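Rab3 interacting molecule variant 2 (Drosophila melanogaster, PDB 4TS6) probably serves as a presynaptic active-zone scaffold protein involved in synaptic release, through modules that include a C2A domain. Local coordinates at residues L12-G17 and L94-W99; A48-L53 and Q77-S82; V113-A118 and E127-Q132. All coordinates share one frame; numbering follows the deposited sequence. Where two conformers were deposited one is given.

Contact 1: L12-G17 and L94-W99; sequences LQLKLG and LEVTLW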
loop_
_atom_site.group_PDB
_atom_site.type_symbol
_atom_site.label_atom_id
_atom_site.label_comp_id
_atom_site.label_asym_id
_atom_site.label_seq_id
_atom_site.Cartn_x
_atom_site.Cartn_y
_atom_site.Cartn_z
ATOM N N LEU A 12 -7.899 3.743 -0.024
ATOM C CA LEU A 12 -6.500 4.117 -0.045
ATOM C C LEU A 12 -6.238 4.882 -1.334
ATOM O O LEU A 12 -6.809 4.545 -2.370
ATOM C CB LEU A 12 -5.657 2.847 -0.028
ATOM C CG LEU A 12 -4.154 2.982 -0.222
ATOM C CD1 LEU A 12 -3.528 3.587 1.019
ATOM C CD2 LEU A 12 -3.551 1.621 -0.507
ATOM N N GLN A 13 -5.390 5.906 -1.278
ATOM C CA GLN A 13 -5.049 6.679 -2.482
ATOM C C GLN A 13 -3.620 6.348 -2.879
ATOM O O GLN A 13 -2.697 6.559 -2.094
ATOM C CB GLN A 13 -5.177 8.180 -2.223
ATOM C CG GLN A 13 -4.868 9.051 -3.455
ATOM C CD GLN A 13 -5.115 10.520 -3.199
ATOM O OE1 GLN A 13 -4.749 11.051 -2.152
ATOM N NE2 GLN A 13 -5.751 11.181 -4.147
ATOM N N LEU A 14 -3.441 5.815 -4.083
ATOM C CA LEU A 14 -2.139 5.316 -4.538
ATOM C C LEU A 14 -1.799 5.938 -5.877
ATOM O O LEU A 14 -2.696 6.176 -6.672
ATOM C CB LEU A 14 -2.207 3.809 -4.792
ATOM C CG LEU A 14 -2.317 2.776 -3.690
ATOM C CD1 LEU A 14 -2.463 1.397 -4.301
ATOM C CD2 LEU A 14 -1.085 2.829 -2.825
ATOM N N LYS A 15 -0.509 6.170 -6.135
ATOM C CA LYS A 15 -0.036 6.523 -7.477
ATOM C C LYS A 15 0.935 5.442 -7.915
ATOM O O LYS A 15 1.821 5.061 -7.157
ATOM C CB LYS A 15 0.682 7.875 -7.486
ATOM C CG LYS A 15 -0.170 9.035 -7.020
ATOM C CD LYS A 15 0.672 10.270 -6.728
ATOM C CE LYS A 15 1.283 10.857 -7.986
ATOM N NZ LYS A 15 2.274 11.938 -7.698
ATOM N N LEU A 16 0.758 4.930 -9.127
ATOM C CA LEU A 16 1.665 3.922 -9.663
ATOM C C LEU A 16 2.239 4.422 -10.970
ATOM O O LEU A 16 1.486 4.780 -11.873
ATOM C CB LEU A 16 0.926 2.604 -9.915
ATOM C CG LEU A 16 0.310 1.889 -8.715
ATOM C CD1 LEU A 16 -0.161 0.519 -9.144
ATOM C CD2 LEU A 16 1.313 1.779 -7.581
ATOM N N GLY A 17 3.569 4.473 -11.063
ATOM C CA GLY A 17 4.235 4.871 -12.294
ATOM C C GLY A 17 5.240 3.818 -12.705
ATOM O O GLY A 17 5.737 3.063 -11.867
ATOM N N LEU A 94 0.864 -6.166 -7.052
ATOM C CA LEU A 94 1.283 -5.261 -5.982
ATOM C C LEU A 94 0.280 -5.427 -4.845
ATOM O O LEU A 94 -0.910 -5.185 -5.024
ATOM C CB LEU A 94 1.294 -3.808 -6.455
ATOM C CG LEU A 94 1.968 -2.821 -5.495
ATOM C CD1 LEU A 94 3.460 -3.034 -5.537
ATOM C CD2 LEU A 94 1.617 -1.383 -5.850
ATOM N N GLU A 95 0.755 -5.861 -3.682
ATOM C CA GLU A 95 -0.128 -6.156 -2.554
ATOM C C GLU A 95 0.158 -5.117 -1.488
ATOM O O GLU A 95 1.253 -5.091 -0.920
ATOM C CB GLU A 95 0.159 -7.565 -2.006
ATOM C CG GLU A 95 -0.814 -8.042 -0.906
ATOM C CD GLU A 95 -0.270 -9.225 -0.111
ATOM O OE1 GLU A 95 -0.830 -10.353 -0.217
ATOM O OE2 GLU A 95 0.716 -9.017 0.634
ATOM N N VAL A 96 -0.814 -4.242 -1.241
ATOM C CA VAL A 96 -0.670 -3.192 -0.240
ATOM C C VAL A 96 -1.617 -3.531 0.897
ATOM O O VAL A 96 -2.830 -3.651 0.697
ATOM C CB VAL A 96 -1.058 -1.805 -0.803
ATOM C CG1 VAL A 96 -0.864 -0.727 0.278
ATOM C CG2 VAL A 96 -0.245 -1.470 -2.068
ATOM N N THR A 97 -1.072 -3.690 2.095
ATOM C CA THR A 97 -1.897 -4.069 3.228
ATOM C C THR A 97 -1.803 -3.013 4.315
ATOM O O THR A 97 -0.706 -2.588 4.671
ATOM C CB THR A 97 -1.455 -5.420 3.799
ATOM O OG1 THR A 97 -1.421 -6.400 2.750
ATOM C CG2 THR A 97 -2.407 -5.870 4.868
ATOM N N LEU A 98 -2.954 -2.585 4.834
ATOM C CA LEU A 98 -2.991 -1.646 5.956
ATOM C C LEU A 98 -3.110 -2.397 7.272
ATOM O O LEU A 98 -3.906 -3.331 7.392
ATOM C CB LEU A 98 -4.174 -0.676 5.837
ATOM C CG LEU A 98 -3.868 0.700 5.250
ATOM C CD1 LEU A 98 -3.181 0.535 3.932
ATOM C CD2 LEU A 98 -5.132 1.525 5.072
ATOM N N TRP A 99 -2.361 -1.922 8.263
ATOM C CA TRP A 99 -2.268 -2.544 9.572
ATOM C C TRP A 99 -2.442 -1.491 10.645
ATOM O O TRP A 99 -2.076 -0.336 10.436
ATOM C CB TRP A 99 -0.891 -3.155 9.717
ATOM C CG TRP A 99 -0.636 -4.249 8.718
ATOM C CD1 TRP A 99 -0.053 -4.134 7.486
ATOM C CD2 TRP A 99 -0.987 -5.622 8.876
ATOM N NE1 TRP A 99 -0.015 -5.368 6.875
ATOM C CE2 TRP A 99 -0.590 -6.297 7.708
ATOM C CE3 TRP A 99 -1.595 -6.354 9.904
ATOM C CZ2 TRP A 99 -0.778 -7.673 7.535
ATOM C CZ3 TRP A 99 -1.786 -7.715 9.729
ATOM C CH2 TRP A 99 -1.378 -8.358 8.559
#

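Contact 2: A48-L53 and Q77-S82; sequences AKVFLL and QTFVYS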
loop_
_atom_site.group_PDB
_atom_site.type_symbol
_atom_site.label_atom_id
_atom_site.label_comp_id
_atom_site.label_asym_id
_atom_site.label_seq_id
_atom_site.Cartn_x
_atom_site.Cartn_y
_atom_site.Cartn_z
ATOM N N ALA A 48 1.331 0.969 6.353
ATOM C CA ALA A 48 1.070 0.074 5.247
ATOM C C ALA A 48 2.293 -0.747 4.937
ATOM O O ALA A 48 3.422 -0.300 5.130
ATOM C CB ALA A 48 0.619 0.857 4.021
ATOM N N LYS A 49 2.064 -1.969 4.477
ATOM C CA LYS A 49 3.146 -2.794 4.000
ATOM C C LYS A 49 2.886 -3.038 2.526
ATOM O O LYS A 49 1.738 -3.190 2.113
ATOM C CB LYS A 49 3.172 -4.123 4.766
ATOM C CG LYS A 49 4.450 -4.356 5.544
ATOM C CD LYS A 49 4.210 -4.946 6.928
ATOM C CE LYS A 49 3.817 -6.413 6.897
ATOM N NZ LYS A 49 3.914 -7.035 8.265
ATOM N N VAL A 50 3.944 -3.075 1.723
ATOM C CA VAL A 50 3.767 -3.305 0.287
ATOM C C VAL A 50 4.699 -4.428 -0.122
ATOM O O VAL A 50 5.861 -4.452 0.298
ATOM C CB VAL A 50 4.151 -2.065 -0.524
ATOM C CG1 VAL A 50 3.861 -2.271 -2.016
ATOM C CG2 VAL A 50 3.410 -0.846 -0.000
ATOM N N PHE A 51 4.192 -5.361 -0.932
ATOM C CA PHE A 51 5.031 -6.421 -1.491
ATOM C C PHE A 51 4.821 -6.458 -2.978
ATOM O O PHE A 51 3.702 -6.218 -3.441
ATOM C CB PHE A 51 4.614 -7.782 -0.936
ATOM C CG PHE A 51 5.154 -8.066 0.424
ATOM C CD1 PHE A 51 4.468 -7.656 1.553
ATOM C CD2 PHE A 51 6.349 -8.746 0.573
ATOM C CE1 PHE A 51 4.976 -7.925 2.827
ATOM C CE2 PHE A 51 6.861 -9.022 1.831
ATOM C CZ PHE A 51 6.168 -8.607 2.956
ATOM N N LEU A 52 5.869 -6.771 -3.735
ATOM C CA LEU A 52 5.670 -7.036 -5.166
ATOM C C LEU A 52 5.705 -8.538 -5.350
ATOM O O LEU A 52 6.785 -9.128 -5.452
ATOM C CB LEU A 52 6.762 -6.370 -6.007
ATOM C CG LEU A 52 6.656 -6.558 -7.520
ATOM C CD1 LEU A 52 5.360 -5.920 -8.028
ATOM C CD2 LEU A 52 7.855 -5.945 -8.205
ATOM N N LEU A 53 4.525 -9.158 -5.377
ATOM C CA LEU A 53 4.416 -10.619 -5.378
ATOM C C LEU A 53 4.739 -11.172 -6.765
ATOM O O LEU A 53 4.543 -10.468 -7.760
ATOM C CB LEU A 53 3.010 -11.050 -4.942
ATOM C CG LEU A 53 2.555 -10.603 -3.558
ATOM C CD1 LEU A 53 1.167 -11.156 -3.295
ATOM C CD2 LEU A 53 3.523 -11.113 -2.528
ATOM N N GLN A 77 4.361 8.738 0.926
ATOM C CA GLN A 77 5.572 7.913 0.902
ATOM C C GLN A 77 5.757 7.187 -0.429
ATOM O O GLN A 77 4.852 6.482 -0.884
ATOM C CB GLN A 77 5.492 6.876 2.024
ATOM C CG GLN A 77 6.825 6.293 2.434
ATOM C CD GLN A 77 7.133 6.485 3.923
ATOM O OE1 GLN A 77 6.233 6.622 4.775
ATOM N NE2 GLN A 77 8.419 6.487 4.240
ATOM N N THR A 78 6.927 7.348 -1.043
ATOM C CA THR A 78 7.214 6.723 -2.340
ATOM C C THR A 78 8.191 5.562 -2.184
ATOM O O THR A 78 9.178 5.666 -1.454
ATOM C CB THR A 78 7.758 7.755 -3.338
ATOM O OG1 THR A 78 6.721 8.694 -3.649
ATOM C CG2 THR A 78 8.229 7.089 -4.628
ATOM N N PHE A 79 7.889 4.442 -2.836
ATOM C CA PHE A 79 8.779 3.285 -2.822
ATOM C C PHE A 79 9.152 2.952 -4.256
ATOM O O PHE A 79 8.384 3.216 -5.179
ATOM C CB PHE A 79 8.087 2.080 -2.181
ATOM C CG PHE A 79 7.649 2.316 -0.752
ATOM C CD1 PHE A 79 8.582 2.590 0.239
ATOM C CD2 PHE A 79 6.309 2.241 -0.406
ATOM C CE1 PHE A 79 8.178 2.808 1.562
ATOM C CE2 PHE A 79 5.897 2.449 0.907
ATOM C CZ PHE A 79 6.838 2.732 1.892
ATOM N N VAL A 80 10.330 2.373 -4.446
ATOM C CA VAL A 80 10.799 2.059 -5.794
ATOM C C VAL A 80 11.176 0.581 -5.881
ATOM O O VAL A 80 11.827 0.054 -4.978
ATOM C CB VAL A 80 12.011 2.937 -6.177
ATOM C CG1 VAL A 80 12.562 2.525 -7.524
ATOM C CG2 VAL A 80 11.610 4.395 -6.211
ATOM N N TYR A 81 10.732 -0.087 -6.943
ATOM C CA TYR A 81 11.140 -1.462 -7.224
ATOM C C TYR A 81 11.961 -1.447 -8.496
ATOM O O TYR A 81 11.464 -1.016 -9.526
ATOM C CB TYR A 81 9.916 -2.349 -7.428
ATOM C CG TYR A 81 9.169 -2.638 -6.149
ATOM C CD1 TYR A 81 9.639 -3.593 -5.254
ATOM C CD2 TYR A 81 7.997 -1.965 -5.836
ATOM C CE1 TYR A 81 8.962 -3.871 -4.070
ATOM C CE2 TYR A 81 7.304 -2.239 -4.643
ATOM C CZ TYR A 81 7.802 -3.192 -3.770
ATOM O OH TYR A 81 7.138 -3.484 -2.595
ATOM N N SER A 82 13.195 -1.935 -8.430
ATOM C CA SER A 82 14.144 -1.808 -9.534
ATOM C C SER A 82 14.333 -3.092 -10.337
ATOM O O SER A 82 13.860 -4.161 -9.943
ATOM C CB SER A 82 15.496 -1.346 -8.983
ATOM O OG SER A 82 15.338 -0.159 -8.232
#

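Contact 3: V113-A118 and E127-Q132; sequences VVIDLA and EWYQLQ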
loop_
_atom_site.group_PDB
_atom_site.type_symbol
_atom_site.label_atom_id
_atom_site.label_comp_id
_atom_site.label_asym_id
_atom_site.label_seq_id
_atom_site.Cartn_x
_atom_site.Cartn_y
_atom_site.Cartn_z
ATOM N N VAL A 113 -5.275 -3.708 -0.684
ATOM C CA VAL A 113 -5.553 -3.369 -2.070
ATOM C C VAL A 113 -4.548 -4.181 -2.846
ATOM O O VAL A 113 -3.349 -4.127 -2.568
ATOM C CB VAL A 113 -5.351 -1.865 -2.338
ATOM C CG1 VAL A 113 -5.380 -1.574 -3.834
ATOM C CG2 VAL A 113 -6.437 -1.044 -1.635
ATOM N N VAL A 114 -5.039 -4.986 -3.778
ATOM C CA VAL A 114 -4.149 -5.814 -4.572
ATOM C C VAL A 114 -4.287 -5.413 -6.026
ATOM O O VAL A 114 -5.393 -5.403 -6.580
ATOM C CB VAL A 114 -4.449 -7.314 -4.398
ATOM C CG1 VAL A 114 -3.480 -8.141 -5.227
ATOM C CG2 VAL A 114 -4.314 -7.703 -2.944
ATOM N N ILE A 115 -3.172 -5.052 -6.641
ATOM C CA ILE A 115 -3.234 -4.573 -8.019
ATOM C C ILE A 115 -2.635 -5.576 -8.996
ATOM O O ILE A 115 -1.513 -6.027 -8.805
ATOM C CB ILE A 115 -2.589 -3.186 -8.148
ATOM C CG1 ILE A 115 -3.472 -2.161 -7.403
ATOM C CG2 ILE A 115 -2.460 -2.791 -9.611
ATOM C CD1 ILE A 115 -2.847 -0.796 -7.222
ATOM N N ASP A 116 -3.414 -5.944 -10.015
ATOM C CA ASP A 116 -2.944 -6.818 -11.093
ATOM C C ASP A 116 -2.207 -5.938 -12.110
ATOM O O ASP A 116 -2.829 -5.305 -12.960
ATOM C CB ASP A 116 -4.132 -7.537 -11.751
ATOM C CG ASP A 116 -3.714 -8.768 -12.569
ATOM O OD1 ASP A 116 -2.548 -8.848 -13.020
ATOM O OD2 ASP A 116 -4.571 -9.661 -12.766
ATOM N N LEU A 117 -0.884 -5.894 -12.016
ATOM C CA LEU A 117 -0.111 -4.895 -12.755
ATOM C C LEU A 117 -0.199 -5.078 -14.258
ATOM O O LEU A 117 0.010 -4.136 -15.008
ATOM C CB LEU A 117 1.343 -4.902 -12.306
ATOM C CG LEU A 117 1.522 -4.510 -10.844
ATOM C CD1 LEU A 117 2.906 -4.865 -10.357
ATOM C CD2 LEU A 117 1.280 -3.023 -10.718
ATOM N N ALA A 118 -0.511 -6.291 -14.694
ATOM C CA ALA A 118 -0.582 -6.574 -16.120
ATOM C C ALA A 118 -1.653 -5.703 -16.784
ATOM O O ALA A 118 -1.529 -5.336 -17.954
ATOM C CB ALA A 118 -0.866 -8.050 -16.350
ATOM N N GLU A 127 -5.077 7.499 -7.710
ATOM C CA GLU A 127 -6.344 6.788 -7.839
ATOM C C GLU A 127 -6.788 6.285 -6.471
ATOM O O GLU A 127 -5.959 6.085 -5.601
ATOM C CB GLU A 127 -6.184 5.599 -8.784
ATOM C CG GLU A 127 -5.860 5.969 -10.220
ATOM C CD GLU A 127 -5.878 4.756 -11.138
ATOM O OE1 GLU A 127 -6.184 3.646 -10.644
ATOM O OE2 GLU A 127 -5.591 4.916 -12.349
ATOM N N TRP A 128 -8.089 6.079 -6.287
ATOM C CA TRP A 128 -8.599 5.572 -5.022
ATOM C C TRP A 128 -9.046 4.122 -5.125
ATOM O O TRP A 128 -9.738 3.741 -6.066
ATOM C CB TRP A 128 -9.764 6.422 -4.541
ATOM C CG TRP A 128 -9.367 7.790 -4.102
ATOM C CD1 TRP A 128 -9.303 8.920 -4.876
ATOM C CD2 TRP A 128 -9.006 8.191 -2.776
ATOM N NE1 TRP A 128 -8.908 9.992 -4.108
ATOM C CE2 TRP A 128 -8.736 9.573 -2.813
ATOM C CE3 TRP A 128 -8.883 7.510 -1.556
ATOM C CZ2 TRP A 128 -8.337 10.285 -1.681
ATOM C CZ3 TRP A 128 -8.497 8.222 -0.427
ATOM C CH2 TRP A 128 -8.228 9.593 -0.498
ATOM N N TYR A 129 -8.651 3.317 -4.142
ATOM C CA TYR A 129 -8.985 1.902 -4.142
ATOM C C TYR A 129 -9.679 1.509 -2.852
ATOM O O TYR A 129 -9.210 1.833 -1.755
ATOM C CB TYR A 129 -7.711 1.077 -4.285
ATOM C CG TYR A 129 -6.982 1.323 -5.581
ATOM C CD1 TYR A 129 -6.062 2.350 -5.698
ATOM C CD2 TYR A 129 -7.214 0.523 -6.685
ATOM C CE1 TYR A 129 -5.390 2.577 -6.892
ATOM C CE2 TYR A 129 -6.549 0.735 -7.873
ATOM C CZ TYR A 129 -5.638 1.760 -7.971
ATOM O OH TYR A 129 -4.982 1.963 -9.159
ATOM N N GLN A 130 -10.782 0.786 -2.993
ATOM C CA GLN A 130 -11.564 0.339 -1.850
ATOM C C GLN A 130 -10.756 -0.705 -1.094
ATOM O O GLN A 130 -10.229 -1.633 -1.703
ATOM C CB GLN A 130 -12.864 -0.289 -2.346
ATOM C CG GLN A 130 -13.917 -0.418 -1.286
ATOM C CD GLN A 130 -14.374 0.936 -0.784
ATOM O OE1 GLN A 130 -14.457 1.901 -1.551
ATOM N NE2 GLN A 130 -14.658 1.023 0.510
ATOM N N LEU A 131 -10.621 -0.554 0.219
ATOM C CA LEU A 131 -9.914 -1.579 0.989
ATOM C C LEU A 131 -10.771 -2.845 0.981
ATOM O O LEU A 131 -11.999 -2.765 1.065
ATOM C CB LEU A 131 -9.663 -1.118 2.427
ATOM C CG LEU A 131 -8.582 -0.056 2.638
ATOM C CD1 LEU A 131 -8.462 0.309 4.112
ATOM C CD2 LEU A 131 -7.248 -0.550 2.144
ATOM N N GLN A 132 -10.128 -4.001 0.846
ATOM C CA GLN A 132 -10.842 -5.275 0.770
ATOM C C GLN A 132 -10.446 -6.168 1.936
ATOM O O GLN A 132 -9.366 -6.013 2.511
ATOM C CB GLN A 132 -10.524 -5.989 -0.546
ATOM C CG GLN A 132 -10.833 -5.166 -1.788
ATOM C CD GLN A 132 -12.297 -5.198 -2.160
ATOM O OE1 GLN A 132 -13.016 -6.124 -1.797
ATOM N NE2 GLN A 132 -12.747 -4.186 -2.895
ATOM O OXT GLN A 132 -11.189 -7.067 2.326
#

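Contact 1: L12-G17 and L94-W99
Leu12 and Val96 meet obliquely, CD2 of Leu12 lying 3.7 Å from CG1 of Val96. The other branch of the valine, CG2, turns to Leu14 and reaches its CD1 at 4.3 Å, so that one forked side chain serves two leucines. Further along, Leu16 and Leu94 come tip to tip: with CG of Leu94 anti to its backbone N (chi1 -169°) and CG of Leu16 anti to its carbonyl carbon (chi1 -62°), Leu16 CD2 and Leu94 CD2 are brought to 3.6 Å. At the other end Leu12 CD1 makes a looser contact with Leu98 CD1 at 4.2 Å. No hydrogen bond joins the two segments, whose axes approach to 10.4 Å at 145°, since they belong to the two facing antiparallel sheets of the C2-domain beta-sandwich, and the leucines and valine contribute to the apolar layer between them. Within its own sheet, segment 12-17 is held by backbone bonds to strand 24-33 on one flank, through Gln13 and Lys15, and to strand 123-130 on the other, through Leu12 and Leu14. Leu29 and Val27 pack beside Leu14 and Leu16 respectively, while Leu35 and Leu131 touch Leu98.

Contact 2: A48-L53 and Q77-S82
The phenol of Tyr81 reaches across to segment 48-53 because its CG lies anti to the carbonyl carbon (chi1 -73°). Leu52 slides past it in the opposite direction, with CG anti to the backbone N (chi1 -179°), and lays CB over one face of the ring. This is a CH-pi contact: CB of Leu52 stands 4.0 Å from the centroid of the Tyr81 ring, displaced toward the rim, and the same leucine brings CD2 to 4.1 Å from Tyr81 CG. Val50 approaches differently, crossing obliquely so that CG1 comes to the ring edge, 3.5 Å from Tyr81 OH. With CG1 anti to its backbone N, Val50 has CG2 available to meet Phe79, whose CE2 is 4.2 Å away. Segments 48-53 and 77-81 run at 19° to each other but lie in opposing sheets of the C2 beta-sandwich, the first on strand 46-53 and the second on the outermost strand 74-81, so side chains alone span the gap. Although Val50 O is 3.3 Å from Tyr81 OH, the angle is too poor for a hydrogen bond. The hydroxyl is bonded instead to Ser60 O, and Arg62 makes a cation-pi contact with the ring; Ser60 also accepts the backbone N-H of Leu52 on its OG, so that this one serine holds both Tyr81 and Leu52. An alanine in place of Tyr81 would probably leave Leu52 CB and Val50 CG1 poorly packed, and the bond to Ser60 O would be lost. Leu94, on strand 93-100 next to 46-53, packs beside both Val50 and Tyr81.

Contact 3: V113-A118 and E127-Q132
Aliphatic packing centres on Val113, which crosses Tyr129 at about a right angle and straddles the base of its side chain. Both methyls touch the same atom: CG1 of Val113 is 3.6 Å from Tyr129 CB, and CG2 is equally close to it. CG2 also meets CD2 of Leu131 at 3.9 Å; the bond to CB in that leucine leaves the backbone away from segment 113-118, yet the end of the side chain comes back within contact.

The aromatic contact belongs to Ile115. Its CG1 is anti to the carbonyl carbon (chi1 -68°), and the nearly extended chain beyond it delivers CD1 over one face of the Tyr129 ring, 4.2 Å from the centroid and 24° off the normal. The methyl sits toward the hydroxyl end, with CD1 of Ile115 3.9 Å from Tyr129 CZ. Valine and isoleucine thus divide the tyrosine, one at its root and the other near its tip.

Hydrogen bonding plays no part between the segments and lies around them. The Tyr129 hydroxyl bonds to NE2 of His120, in the turn joining the two strands, while backbone bonds run from Val113 and Ile115 to strand 93-100, and from Glu127 and Tyr129 to strand 11-19. Strands 108-116 and 123-130 are each outermost in their own sheet, and the axes of segments 113-116 and 127-130 lie at 118° where this margin of the C2 sandwich closes. The contact is apolar along the tyrosine's length and polar at its end: packing by Val113 and Ile115 probably helps to set where the ring lies, and the bond to His120 to fix its hydroxyl.

From the N terminus, strand 11-19 is paired across the sandwich with strand 93-100, which closes contact 1, the longest loop of the three. Nested inside that loop is contact 2, opened by strand 46-53 and closed by strand 74-81. Contact 3 follows in series as the chain leaves strand 93-100 for strand 108-116 and returns, after a short connection, as strand 123-130; no two contacts cross. Each joins one sheet of the sandwich to the other, contact 1 through inner strands and contacts 2 and 3 towards its two margins. Strand 93-100 connects them, probably hydrogen-bonding through Thr97 O to Lys49 N and through Val96 O to Val113 N, while Leu52 packs on Leu117.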